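Long-range contacts in aminoacyl-tRNA synthetase-interacting multifunctional protein p43 (Plasmodium vivax, PDB 6IPA), which probably binds tRNA through its C-terminal EMAP II-like domain, probably associates with aminoacyl-tRNA synthetases, and is putatively a tRNA import protein: residues 47-52 with 70-75; 134-139 with 188-193; 55-60 with 110-115. All coordinates share one frame; numbering follows the deposited sequence.

In the fold
Contacts 1 and 3 share strand 48-58: its beginning pairs with residues 70-75 in contact 1, and its far end, running into residues 59-60, meets residues 110-115 in contact 3. Their centres lie about 17 Å apart, and along the chain their segments alternate, all within the putative tRNA-binding OB-type region. Contact 2 follows both in sequence and joins the loop 134-139 to the turn at 188-193. It touches contact 1 directly, Gly139 N lying 2.9 Å from Val50 O in a probable hydrogen bond. Contacts 2 and 3 are remote, with centres about 27 Å and nearest atoms about 11 Å apart. Contact 1 is buried; the other two lie at the surface.

Contact 1 of 3, residues 47-52 with 70-75; sequences NIIVGY and INVGEE
Ile49 sets CG1 between its backbone N and carbonyl carbon (chi1 57°), and an extended chi2 carries CD1 on from there to 3.8 Å from Val72 CB, the two side chains crossing at about a right angle. The pair packs at the open end of a beta hairpin formed by strands 48-58 and 66-71, part of the antiparallel sheet of the OB-type tRNA-binding domain. Further along, Gly51 has no side chain, and two methyls close on its backbone: Val72 CG1 stands 3.8 Å from Gly51 CA, and Ile70 CG2 lies 3.9 Å from Gly51 C. Tyr52 and Asn71 then make an antiparallel hydrogen-bonded pair, with Tyr52 N to Asn71 O and Asn71 N to Tyr52 O both 2.8 Å. Past this pair residues 72-75 turn off the sheet. Asn71 has CG anti to its backbone N (chi1 168°), and OD1 accepts from Gly73 N at 2.8 Å, an Asx turn that fixes the amide where the strand ends. The Tyr52 ring leads away to meet His95 and Tyr97, while Val100 and Arg78 also border Val72. Tyr52 O has a further neighbour beside its amide donor: Ile70 CA approaches it to 3.4 Å in a CA-H...O contact, 140° at the hydrogen.

Contact 2 of 3, residues 134-139 with 188-193; sequences DGVNVG and LSSKGE
Lys191 packs its methylenes against the backbone of Asp134 and Gly135. CB lies 3.8 Å from Asp134 O, and CG, the next atom out, comes within 3.7 Å of the same oxygen and also faces Gly135 C. The chain bends at chi2 (-96°), placing CD 4.1 Å from Asp134 O; CE has moved on to Gly135, 3.8 Å from its O. NZ ends 4.3 Å from Gly135 O, too long for a hydrogen bond, so methylenes against peptide groups make this part of the contact. Beside it Val136 turns CG1 to Ser189, 3.7 Å from OG. That hydroxyl is held within its own turn: it accepts from Lys191 N at 2.7 Å, an ST turn, and donates to Gly192 O, lying in the carbonyl plane on a lone pair; the same oxygen also accepts from Ser189 N. No hydrogen bond joins the two segments directly, but Glu140 OE1 bridges them, bonded to both Ser190 OG and Asn137 N. The contact thus packs the type I turn Ser189-Gly192, which links strand 185-189 to the short, weakly bonded strand 192-193, against the surface loop between strands 126-129 and 143-144.

Contact 3 of 3, residues 55-60 with 110-115; sequences EVEIHP and RGRKSH
Arg112 sets CG over one face of the His59 ring in a CH-pi contact at the protein surface, where strand 112-114 reaches the end of strand 48-58. Arg112 CG sits 3.5 Å from the centroid of the His59 ring and 28° off its normal, displaced toward the rim, where it comes within 3.2 Å of NE2. Arg112 CB borders the same nitrogen. The two side chains slide past each other in opposite directions. His59 places CG anti to its backbone N (chi1 -165°), and the far side of its ring ends against Arg110: Arg110 O lies near the ring plane, 3.0 Å from His59 CE1, and Arg110 CB is 3.6 Å from the same carbon. Both ring nitrogens of this buried histidine have partners outside the two segments, NE2 bonding to Leu109 O and ND1 weakly to Asp61 N. Leu109 ends strand 107-109, so its carbonyl grip and the Arg112 packing tie both strands to His59. Strands 107-109 and 112-114 form a hairpin that turns through Arg110 and Gly111 and belongs to the OB-type putative tRNA-binding domain; it leans on the end of the long strand without any hydrogen bond between segments 55-60 and 110-115. Beyond CG the Arg112 chain bends at chi2, and its guanidinium reaches Pro60, whose CD lies over one face, 3.7 Å from CZ. Pro60 CG is 3.3 Å from Arg112 NH2. Glu57 OE2 stands at the edge of the guanidinium, near its plane; the extended side chain crosses Arg112 at about a right angle, and OE2 remains 4.0 Å from Arg112 NH1, beyond a salt bridge, although the opposite charges probably attract.

Contact 1 of 3, residues 47-52 with 70-75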
ATOM      1  N   ASN A  47       5.985   7.381  -2.422  1.00 35.53           N
ATOM      2  CA  ASN A  47       5.371   7.051  -3.746  1.00 34.28           C
ATOM      3  C   ASN A  47       4.404   5.960  -3.617  1.00 35.18           C
ATOM      4  O   ASN A  47       4.803   4.837  -3.739  1.00 37.31           O
ATOM      5  CB  ASN A  47       6.424   6.516  -4.692  1.00 33.49           C
ATOM      6  CG  ASN A  47       5.939   6.414  -6.084  1.00 33.03           C
ATOM      7  OD1 ASN A  47       5.044   7.142  -6.510  1.00 33.25           O
ATOM      8  ND2 ASN A  47       6.562   5.541  -6.837  1.00 33.16           N
ATOM      9  N   ILE A  48       3.136   6.285  -3.369  1.00 37.09           N
ATOM     10  CA  ILE A  48       2.048   5.339  -3.213  1.00 36.16           C
ATOM     11  C   ILE A  48       1.281   5.190  -4.529  1.00 36.37           C
ATOM     12  O   ILE A  48       0.683   6.138  -5.016  1.00 38.88           O
ATOM     13  CB  ILE A  48       1.081   5.830  -2.112  1.00 37.52           C
ATOM     14  CG1 ILE A  48       1.750   5.726  -0.733  1.00 37.65           C
ATOM     15  CG2 ILE A  48      -0.186   4.985  -2.096  1.00 38.28           C
ATOM     16  CD1 ILE A  48       1.048   6.516   0.357  1.00 37.91           C
ATOM     17  N   ILE A  49       1.272   4.004  -5.109  1.00 35.81           N
ATOM     18  CA  ILE A  49       0.701   3.824  -6.440  1.00 35.12           C
ATOM     19  C   ILE A  49      -0.277   2.635  -6.495  1.00 36.13           C
ATOM     20  O   ILE A  49      -0.177   1.704  -5.704  1.00 36.91           O
ATOM     21  CB  ILE A  49       1.812   3.666  -7.465  1.00 34.20           C
ATOM     22  CG1 ILE A  49       2.694   2.510  -7.105  1.00 33.81           C
ATOM     23  CG2 ILE A  49       2.682   4.933  -7.522  1.00 34.49           C
ATOM     24  CD1 ILE A  49       3.749   2.226  -8.148  1.00 34.62           C
ATOM     25  N   VAL A  50      -1.212   2.683  -7.436  1.00 37.56           N
ATOM     26  CA  VAL A  50      -2.187   1.645  -7.594  1.00 39.22           C
ATOM     27  C   VAL A  50      -1.616   0.530  -8.433  1.00 39.14           C
ATOM     28  O   VAL A  50      -1.023   0.770  -9.489  1.00 37.29           O
ATOM     29  CB  VAL A  50      -3.473   2.117  -8.242  1.00 41.00           C
ATOM     30  CG1 VAL A  50      -3.957   3.403  -7.595  1.00 41.93           C
ATOM     31  CG2 VAL A  50      -3.268   2.365  -9.699  1.00 43.58           C
ATOM     32  N   GLY A  51      -1.783  -0.680  -7.922  1.00 38.45           N
ATOM     33  CA  GLY A  51      -1.506  -1.875  -8.694  1.00 41.32           C
ATOM     34  C   GLY A  51      -2.684  -2.842  -8.754  1.00 40.69           C
ATOM     35  O   GLY A  51      -3.613  -2.784  -7.956  1.00 43.65           O
ATOM     36  N   TYR A  52      -2.630  -3.725  -9.729  1.00 41.23           N
ATOM     37  CA  TYR A  52      -3.598  -4.826  -9.907  1.00 39.20           C
ATOM     38  C   TYR A  52      -2.924  -6.086  -9.450  1.00 39.08           C
ATOM     39  O   TYR A  52      -1.867  -6.445  -9.984  1.00 35.34           O
ATOM     40  CB  TYR A  52      -3.895  -5.006 -11.380  1.00 40.01           C
ATOM     41  CG  TYR A  52      -4.968  -6.009 -11.695  1.00 42.02           C
ATOM     42  CD1 TYR A  52      -6.225  -5.910 -11.116  1.00 43.53           C
ATOM     43  CD2 TYR A  52      -4.747  -7.040 -12.611  1.00 43.14           C
ATOM     44  CE1 TYR A  52      -7.226  -6.821 -11.415  1.00 43.98           C
ATOM     45  CE2 TYR A  52      -5.746  -7.930 -12.941  1.00 43.21           C
ATOM     46  CZ  TYR A  52      -6.986  -7.819 -12.331  1.00 43.59           C
ATOM     47  OH  TYR A  52      -7.996  -8.709 -12.581  1.00 43.63           O
ATOM     48  N   ILE A  70       1.991  -8.185  -8.496  1.00 40.27           N
ATOM     49  CA  ILE A  70       1.178  -7.002  -8.602  1.00 39.88           C
ATOM     50  C   ILE A  70       1.687  -6.101  -9.717  1.00 39.47           C
ATOM     51  O   ILE A  70       2.848  -5.764  -9.763  1.00 42.29           O
ATOM     52  CB  ILE A  70       1.105  -6.256  -7.267  1.00 39.31           C
ATOM     53  CG1 ILE A  70       0.896  -7.225  -6.080  1.00 39.05           C
ATOM     54  CG2 ILE A  70      -0.055  -5.297  -7.331  1.00 40.94           C
ATOM     55  CD1 ILE A  70       0.479  -6.520  -4.799  1.00 38.20           C
ATOM     56  N   ASN A  71       0.824  -5.807 -10.668  1.00 39.13           N
ATOM     57  CA  ASN A  71       1.149  -4.961 -11.816  1.00 37.97           C
ATOM     58  C   ASN A  71       0.978  -3.529 -11.354  1.00 38.42           C
ATOM     59  O   ASN A  71      -0.152  -3.118 -10.987  1.00 37.68           O
ATOM     60  CB  ASN A  71       0.167  -5.255 -12.940  1.00 36.26           C
ATOM     61  CG  ASN A  71       0.237  -4.258 -14.037  1.00 36.24           C
ATOM     62  OD1 ASN A  71       1.024  -3.282 -13.993  1.00 36.27           O
ATOM     63  ND2 ASN A  71      -0.606  -4.450 -15.028  1.00 36.32           N
ATOM     64  N   VAL A  72       2.083  -2.786 -11.322  1.00 38.00           N
ATOM     65  CA  VAL A  72       2.044  -1.404 -10.851  1.00 37.10           C
ATOM     66  C   VAL A  72       2.478  -0.463 -11.993  1.00 37.90           C
ATOM     67  O   VAL A  72       2.923   0.644 -11.760  1.00 38.40           O
ATOM     68  CB  VAL A  72       2.916  -1.167  -9.620  1.00 37.26           C
ATOM     69  CG1 VAL A  72       2.293  -1.710  -8.369  1.00 38.45           C
ATOM     70  CG2 VAL A  72       4.254  -1.802  -9.806  1.00 39.80           C
ATOM     71  N   GLY A  73       2.329  -0.911 -13.231  1.00 37.81           N
ATOM     72  CA  GLY A  73       2.489  -0.061 -14.383  1.00 36.94           C
ATOM     73  C   GLY A  73       3.840  -0.219 -14.967  1.00 37.68           C
ATOM     74  O   GLY A  73       4.129   0.422 -15.945  1.00 38.54           O
ATOM     75  N   GLU A  74       4.662  -1.089 -14.384  1.00 40.34           N
ATOM     76  CA  GLU A  74       6.033  -1.293 -14.848  1.00 41.98           C
ATOM     77  C   GLU A  74       6.093  -2.346 -15.918  1.00 44.12           C
ATOM     78  O   GLU A  74       5.084  -2.894 -16.312  1.00 42.80           O
ATOM     79  CB  GLU A  74       6.964  -1.616 -13.670  1.00 44.63           C
ATOM     80  CG  GLU A  74       7.007  -0.504 -12.616  1.00 45.84           C
ATOM     81  CD  GLU A  74       7.917  -0.826 -11.430  1.00 49.26           C
ATOM     82  OE1 GLU A  74       8.253  -2.030 -11.235  1.00 50.50           O
ATOM     83  OE2 GLU A  74       8.288   0.132 -10.679  1.00 46.95           O
ATOM     84  N   GLU A  75       7.281  -2.554 -16.471  1.00 51.72           N
ATOM     85  CA  GLU A  75       7.449  -3.494 -17.582  1.00 56.18           C
ATOM     86  C   GLU A  75       7.118  -4.903 -17.129  1.00 55.16           C
ATOM     87  O   GLU A  75       6.551  -5.662 -17.882  1.00 56.18           O
ATOM     88  CB  GLU A  75       8.889  -3.452 -18.168  1.00 61.92           C
ATOM     89  CG  GLU A  75       9.956  -4.250 -17.391  1.00 65.14           C
ATOM     90  CD  GLU A  75      11.291  -4.369 -18.125  1.00 70.90           C
ATOM     91  OE1 GLU A  75      11.286  -4.604 -19.363  1.00 73.39           O
ATOM     92  OE2 GLU A  75      12.346  -4.264 -17.453  1.00 68.31           O
TER

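Contact 2 of 3, residues 134-139 with 188-193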
ATOM      1  N   ASP A 134     -13.152   2.212  -8.780  1.00 49.21           N
ATOM      2  CA  ASP A 134     -12.817   1.470  -9.983  1.00 50.48           C
ATOM      3  C   ASP A 134     -12.487   2.495 -11.042  1.00 48.82           C
ATOM      4  O   ASP A 134     -12.851   3.651 -10.879  1.00 50.73           O
ATOM      5  CB  ASP A 134     -13.974   0.547 -10.392  1.00 51.44           C
ATOM      6  CG  ASP A 134     -14.231  -0.565  -9.369  1.00 50.57           C
ATOM      7  OD1 ASP A 134     -13.277  -1.311  -9.050  1.00 45.07           O
ATOM      8  OD2 ASP A 134     -15.398  -0.687  -8.914  1.00 51.65           O
ATOM      9  N   GLY A 135     -11.755   2.084 -12.077  1.00 48.60           N
ATOM     10  CA  GLY A 135     -11.391   2.971 -13.214  1.00 48.97           C
ATOM     11  C   GLY A 135      -9.983   3.543 -13.161  1.00 47.60           C
ATOM     12  O   GLY A 135      -9.503   4.156 -14.098  1.00 50.39           O
ATOM     13  N   VAL A 136      -9.321   3.328 -12.043  1.00 45.72           N
ATOM     14  CA  VAL A 136      -7.963   3.761 -11.843  1.00 42.69           C
ATOM     15  C   VAL A 136      -7.000   2.976 -12.737  1.00 42.91           C
ATOM     16  O   VAL A 136      -7.334   1.931 -13.222  1.00 43.56           O
ATOM     17  CB  VAL A 136      -7.623   3.580 -10.375  1.00 41.56           C
ATOM     18  CG1 VAL A 136      -8.485   4.549  -9.544  1.00 41.33           C
ATOM     19  CG2 VAL A 136      -7.850   2.116  -9.943  1.00 41.76           C
ATOM     20  N   ASN A 137      -5.826   3.520 -13.003  1.00 43.34           N
ATOM     21  CA  ASN A 137      -4.854   2.880 -13.854  1.00 43.94           C
ATOM     22  C   ASN A 137      -3.723   2.405 -13.002  1.00 42.59           C
ATOM     23  O   ASN A 137      -3.388   3.036 -12.031  1.00 40.31           O
ATOM     24  CB  ASN A 137      -4.271   3.868 -14.854  1.00 46.27           C
ATOM     25  CG  ASN A 137      -5.299   4.375 -15.814  1.00 49.70           C
ATOM     26  OD1 ASN A 137      -5.408   5.589 -16.064  1.00 54.69           O
ATOM     27  ND2 ASN A 137      -6.052   3.450 -16.389  1.00 49.59           N
ATOM     28  N   VAL A 138      -3.134   1.294 -13.396  1.00 42.36           N
ATOM     29  CA  VAL A 138      -1.974   0.781 -12.758  1.00 42.77           C
ATOM     30  C   VAL A 138      -0.965   1.869 -12.947  1.00 44.15           C
ATOM     31  O   VAL A 138      -0.837   2.398 -14.044  1.00 47.50           O
ATOM     32  CB  VAL A 138      -1.441  -0.547 -13.421  1.00 43.52           C
ATOM     33  CG1 VAL A 138      -2.316  -1.741 -13.024  1.00 45.26           C
ATOM     34  CG2 VAL A 138      -1.324  -0.461 -14.946  1.00 42.76           C
ATOM     35  N   GLY A 139      -0.261   2.218 -11.890  1.00 43.83           N
ATOM     36  CA  GLY A 139       0.823   3.155 -12.015  1.00 42.67           C
ATOM     37  C   GLY A 139       0.439   4.545 -11.547  1.00 42.29           C
ATOM     38  O   GLY A 139       1.307   5.287 -11.277  1.00 41.84           O
ATOM     39  N   LEU A 188      -6.306  10.831  -2.661  1.00 42.06           N
ATOM     40  CA  LEU A 188      -7.063  10.989  -3.910  1.00 42.18           C
ATOM     41  C   LEU A 188      -6.524  10.153  -5.087  1.00 41.79           C
ATOM     42  O   LEU A 188      -5.346   9.990  -5.248  1.00 37.91           O
ATOM     43  CB  LEU A 188      -7.061  12.462  -4.301  1.00 43.90           C
ATOM     44  CG  LEU A 188      -8.203  13.364  -3.875  1.00 45.37           C
ATOM     45  CD1 LEU A 188      -8.554  13.261  -2.395  1.00 46.27           C
ATOM     46  CD2 LEU A 188      -7.874  14.788  -4.281  1.00 45.85           C
ATOM     47  N   SER A 189      -7.417   9.650  -5.924  1.00 45.20           N
ATOM     48  CA  SER A 189      -7.047   8.893  -7.117  1.00 47.43           C
ATOM     49  C   SER A 189      -7.624   9.670  -8.252  1.00 48.20           C
ATOM     50  O   SER A 189      -8.294  10.687  -8.026  1.00 51.12           O
ATOM     51  CB  SER A 189      -7.721   7.514  -7.127  1.00 51.80           C
ATOM     52  OG  SER A 189      -9.074   7.649  -7.579  1.00 53.52           O
ATOM     53  N   SER A 190      -7.432   9.158  -9.464  1.00 46.80           N
ATOM     54  CA  SER A 190      -7.996   9.779 -10.662  1.00 46.20           C
ATOM     55  C   SER A 190      -9.490   9.674 -10.693  1.00 46.73           C
ATOM     56  O   SER A 190     -10.128  10.322 -11.514  1.00 48.95           O
ATOM     57  CB  SER A 190      -7.414   9.166 -11.958  1.00 47.01           C
ATOM     58  OG  SER A 190      -7.550   7.750 -12.064  1.00 42.00           O
ATOM     59  N   LYS A 191     -10.067   8.838  -9.827  1.00 47.74           N
ATOM     60  CA  LYS A 191     -11.514   8.657  -9.816  1.00 46.85           C
ATOM     61  C   LYS A 191     -12.105   8.860  -8.443  1.00 46.55           C
ATOM     62  O   LYS A 191     -13.202   8.400  -8.185  1.00 50.85           O
ATOM     63  CB  LYS A 191     -11.863   7.270 -10.315  1.00 48.25           C
ATOM     64  CG  LYS A 191     -11.311   6.962 -11.688  1.00 49.43           C
ATOM     65  CD  LYS A 191     -12.347   7.214 -12.751  1.00 52.40           C
ATOM     66  CE  LYS A 191     -11.700   7.288 -14.126  1.00 55.25           C
ATOM     67  NZ  LYS A 191     -12.670   6.881 -15.188  1.00 56.97           N
ATOM     68  N   GLY A 192     -11.386   9.534  -7.556  1.00 45.70           N
ATOM     69  CA  GLY A 192     -11.921   9.912  -6.268  1.00 43.99           C
ATOM     70  C   GLY A 192     -11.178   9.320  -5.084  1.00 42.79           C
ATOM     71  O   GLY A 192     -10.221   8.558  -5.230  1.00 40.80           O
ATOM     72  N   GLU A 193     -11.686   9.656  -3.905  1.00 42.96           N
ATOM     73  CA  GLU A 193     -11.065   9.332  -2.647  1.00 43.95           C
ATOM     74  C   GLU A 193     -10.889   7.814  -2.393  1.00 44.43           C
ATOM     75  O   GLU A 193     -11.668   6.974  -2.843  1.00 41.84           O
ATOM     76  CB  GLU A 193     -11.841   9.976  -1.491  1.00 47.00           C
ATOM     77  CG  GLU A 193     -13.098   9.190  -1.090  1.00 49.64           C
ATOM     78  CD  GLU A 193     -14.115   9.976  -0.282  1.00 50.75           C
ATOM     79  OE1 GLU A 193     -13.753  10.797   0.553  1.00 52.94           O
ATOM     80  OE2 GLU A 193     -15.317   9.747  -0.461  1.00 58.87           O
TER

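Contact 3 of 3, residues 55-60 with 110-115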
ATOM      1  N   GLU A  55      -1.741 -12.341  -9.044  1.00 49.98           N
ATOM      2  CA  GLU A  55      -1.639 -13.693  -8.450  1.00 51.19           C
ATOM      3  C   GLU A  55      -1.445 -13.655  -6.940  1.00 52.83           C
ATOM      4  O   GLU A  55      -0.659 -12.848  -6.438  1.00 53.27           O
ATOM      5  CB  GLU A  55      -0.457 -14.482  -9.003  1.00 51.72           C
ATOM      6  CG  GLU A  55      -0.700 -15.221 -10.302  1.00 56.01           C
ATOM      7  CD  GLU A  55       0.499 -16.068 -10.737  1.00 60.16           C
ATOM      8  OE1 GLU A  55       0.910 -17.022 -10.003  1.00 60.77           O
ATOM      9  OE2 GLU A  55       1.049 -15.762 -11.818  1.00 62.97           O
ATOM     10  N   VAL A  56      -2.148 -14.552  -6.237  1.00 52.45           N
ATOM     11  CA  VAL A  56      -1.893 -14.855  -4.842  1.00 50.68           C
ATOM     12  C   VAL A  56      -1.339 -16.262  -4.742  1.00 52.97           C
ATOM     13  O   VAL A  56      -1.919 -17.197  -5.274  1.00 55.18           O
ATOM     14  CB  VAL A  56      -3.176 -14.807  -4.018  1.00 50.30           C
ATOM     15  CG1 VAL A  56      -2.860 -14.868  -2.531  1.00 51.42           C
ATOM     16  CG2 VAL A  56      -3.928 -13.550  -4.347  1.00 51.56           C
ATOM     17  N   GLU A  57      -0.228 -16.405  -4.038  1.00 55.00           N
ATOM     18  CA  GLU A  57       0.419 -17.685  -3.789  1.00 56.09           C
ATOM     19  C   GLU A  57       0.792 -17.669  -2.309  1.00 57.54           C
ATOM     20  O   GLU A  57       0.875 -16.585  -1.734  1.00 59.30           O
ATOM     21  CB  GLU A  57       1.631 -17.841  -4.721  1.00 57.71           C
ATOM     22  CG  GLU A  57       2.743 -18.726  -4.193  1.00 59.15           C
ATOM     23  CD  GLU A  57       3.529 -19.437  -5.279  1.00 61.48           C
ATOM     24  OE1 GLU A  57       3.374 -19.063  -6.475  1.00 58.07           O
ATOM     25  OE2 GLU A  57       4.279 -20.398  -4.915  1.00 58.47           O
ATOM     26  N   ILE A  58       0.923 -18.842  -1.673  1.00 60.35           N
ATOM     27  CA  ILE A  58       1.348 -18.942  -0.255  1.00 62.07           C
ATOM     28  C   ILE A  58       2.848 -19.116  -0.270  1.00 63.27           C
ATOM     29  O   ILE A  58       3.417 -19.530  -1.273  1.00 63.97           O
ATOM     30  CB  ILE A  58       0.609 -20.071   0.531  1.00 66.73           C
ATOM     31  CG1 ILE A  58      -0.799 -19.610   0.891  1.00 68.34           C
ATOM     32  CG2 ILE A  58       1.299 -20.450   1.849  1.00 68.71           C
ATOM     33  CD1 ILE A  58      -1.777 -20.735   1.159  1.00 73.85           C
ATOM     34  N   HIS A  59       3.492 -18.741   0.830  1.00 66.93           N
ATOM     35  CA  HIS A  59       4.947 -18.696   0.918  1.00 68.16           C
ATOM     36  C   HIS A  59       5.377 -20.052   1.491  1.00 73.50           C
ATOM     37  O   HIS A  59       4.870 -20.442   2.550  1.00 81.00           O
ATOM     38  CB  HIS A  59       5.344 -17.501   1.821  1.00 65.19           C
ATOM     39  CG  HIS A  59       6.792 -17.099   1.748  1.00 63.41           C
ATOM     40  ND1 HIS A  59       7.827 -18.005   1.796  1.00 61.25           N
ATOM     41  CD2 HIS A  59       7.373 -15.872   1.697  1.00 61.86           C
ATOM     42  CE1 HIS A  59       8.979 -17.360   1.745  1.00 62.56           C
ATOM     43  NE2 HIS A  59       8.735 -16.063   1.684  1.00 60.12           N
ATOM     44  N   PRO A  60       6.277 -20.791   0.785  1.00 75.28           N
ATOM     45  CA  PRO A  60       6.677 -22.098   1.299  1.00 76.82           C
ATOM     46  C   PRO A  60       7.190 -22.044   2.724  1.00 78.09           C
ATOM     47  O   PRO A  60       6.669 -22.766   3.571  1.00 80.67           O
ATOM     48  CB  PRO A  60       7.791 -22.542   0.338  1.00 78.89           C
ATOM     49  CG  PRO A  60       7.459 -21.864  -0.942  1.00 78.18           C
ATOM     50  CD  PRO A  60       6.829 -20.550  -0.564  1.00 75.68           C
ATOM     51  N   ARG A 110      12.886 -14.965   3.405  1.00 67.00           N
ATOM     52  CA  ARG A 110      12.777 -16.414   3.365  1.00 65.26           C
ATOM     53  C   ARG A 110      12.814 -17.011   2.002  1.00 61.78           C
ATOM     54  O   ARG A 110      11.986 -17.763   1.653  1.00 61.66           O
ATOM     55  CB  ARG A 110      11.616 -16.920   4.199  1.00 67.04           C
ATOM     56  CG  ARG A 110      11.865 -16.832   5.691  1.00 72.76           C
ATOM     57  CD  ARG A 110      10.748 -17.566   6.407  1.00 81.03           C
ATOM     58  NE  ARG A 110      10.733 -17.661   7.873  1.00 85.90           N
ATOM     59  CZ  ARG A 110      10.003 -16.895   8.682  1.00 88.80           C
ATOM     60  NH1 ARG A 110       9.295 -15.894   8.223  1.00 81.47           N
ATOM     61  NH2 ARG A 110      10.022 -17.104   9.965  1.00 94.83           N
ATOM     62  N   GLY A 111      13.739 -16.581   1.203  1.00 60.91           N
ATOM     63  CA  GLY A 111      13.925 -17.071  -0.118  1.00 59.58           C
ATOM     64  C   GLY A 111      13.113 -16.279  -1.076  1.00 60.51           C
ATOM     65  O   GLY A 111      13.450 -16.181  -2.217  1.00 62.52           O
ATOM     66  N   ARG A 112      12.144 -15.543  -0.572  1.00 62.34           N
ATOM     67  CA  ARG A 112      11.285 -14.761  -1.455  1.00 66.36           C
ATOM     68  C   ARG A 112      11.464 -13.246  -1.537  1.00 63.85           C
ATOM     69  O   ARG A 112      11.392 -12.562  -0.554  1.00 64.19           O
ATOM     70  CB  ARG A 112       9.838 -15.049  -1.154  1.00 64.62           C
ATOM     71  CG  ARG A 112       9.455 -16.468  -1.433  1.00 67.27           C
ATOM     72  CD  ARG A 112       9.692 -16.885  -2.866  1.00 66.13           C
ATOM     73  NE  ARG A 112       9.384 -18.288  -3.011  1.00 66.27           N
ATOM     74  CZ  ARG A 112       8.267 -18.771  -3.524  1.00 69.28           C
ATOM     75  NH1 ARG A 112       7.336 -17.961  -3.985  1.00 69.11           N
ATOM     76  NH2 ARG A 112       8.091 -20.066  -3.595  1.00 67.39           N
ATOM     77  N   LYS A 113      11.639 -12.746  -2.757  1.00 65.21           N
ATOM     78  CA  LYS A 113      11.813 -11.302  -2.980  1.00 61.76           C
ATOM     79  C   LYS A 113      10.501 -10.585  -2.748  1.00 54.42           C
ATOM     80  O   LYS A 113       9.441 -11.133  -3.045  1.00 55.93           O
ATOM     81  CB  LYS A 113      12.308 -11.000  -4.407  1.00 64.53           C
ATOM     82  CG  LYS A 113      13.660 -11.614  -4.797  1.00 67.40           C
ATOM     83  CD  LYS A 113      14.822 -11.075  -3.968  1.00 67.87           C
ATOM     84  CE  LYS A 113      16.169 -11.583  -4.461  1.00 66.89           C
ATOM     85  NZ  LYS A 113      16.476 -12.929  -3.909  1.00 67.14           N
ATOM     86  N   SER A 114      10.601  -9.371  -2.213  1.00 48.50           N
ATOM     87  CA  SER A 114       9.466  -8.496  -1.918  1.00 45.81           C
ATOM     88  C   SER A 114       9.819  -6.987  -2.145  1.00 44.10           C
ATOM     89  O   SER A 114      10.599  -6.414  -1.406  1.00 43.62           O
ATOM     90  CB  SER A 114       9.061  -8.703  -0.472  1.00 44.35           C
ATOM     91  OG  SER A 114       7.936  -7.914  -0.183  1.00 44.14           O
ATOM     92  N   HIS A 115       9.236  -6.359  -3.146  1.00 41.87           N
ATOM     93  CA  HIS A 115       9.590  -5.001  -3.550  1.00 42.15           C
ATOM     94  C   HIS A 115       8.390  -4.067  -3.489  1.00 41.11           C
ATOM     95  O   HIS A 115       7.667  -3.945  -4.457  1.00 40.11           O
ATOM     96  CB  HIS A 115      10.144  -5.030  -4.976  1.00 43.71           C
ATOM     97  CG  HIS A 115      10.627  -3.707  -5.457  1.00 48.62           C
ATOM     98  ND1 HIS A 115      10.780  -3.409  -6.799  1.00 52.17           N
ATOM     99  CD2 HIS A 115      10.976  -2.587  -4.777  1.00 47.04           C
ATOM    100  CE1 HIS A 115      11.220  -2.172  -6.920  1.00 48.26           C
ATOM    101  NE2 HIS A 115      11.328  -1.651  -5.712  1.00 47.69           N
TER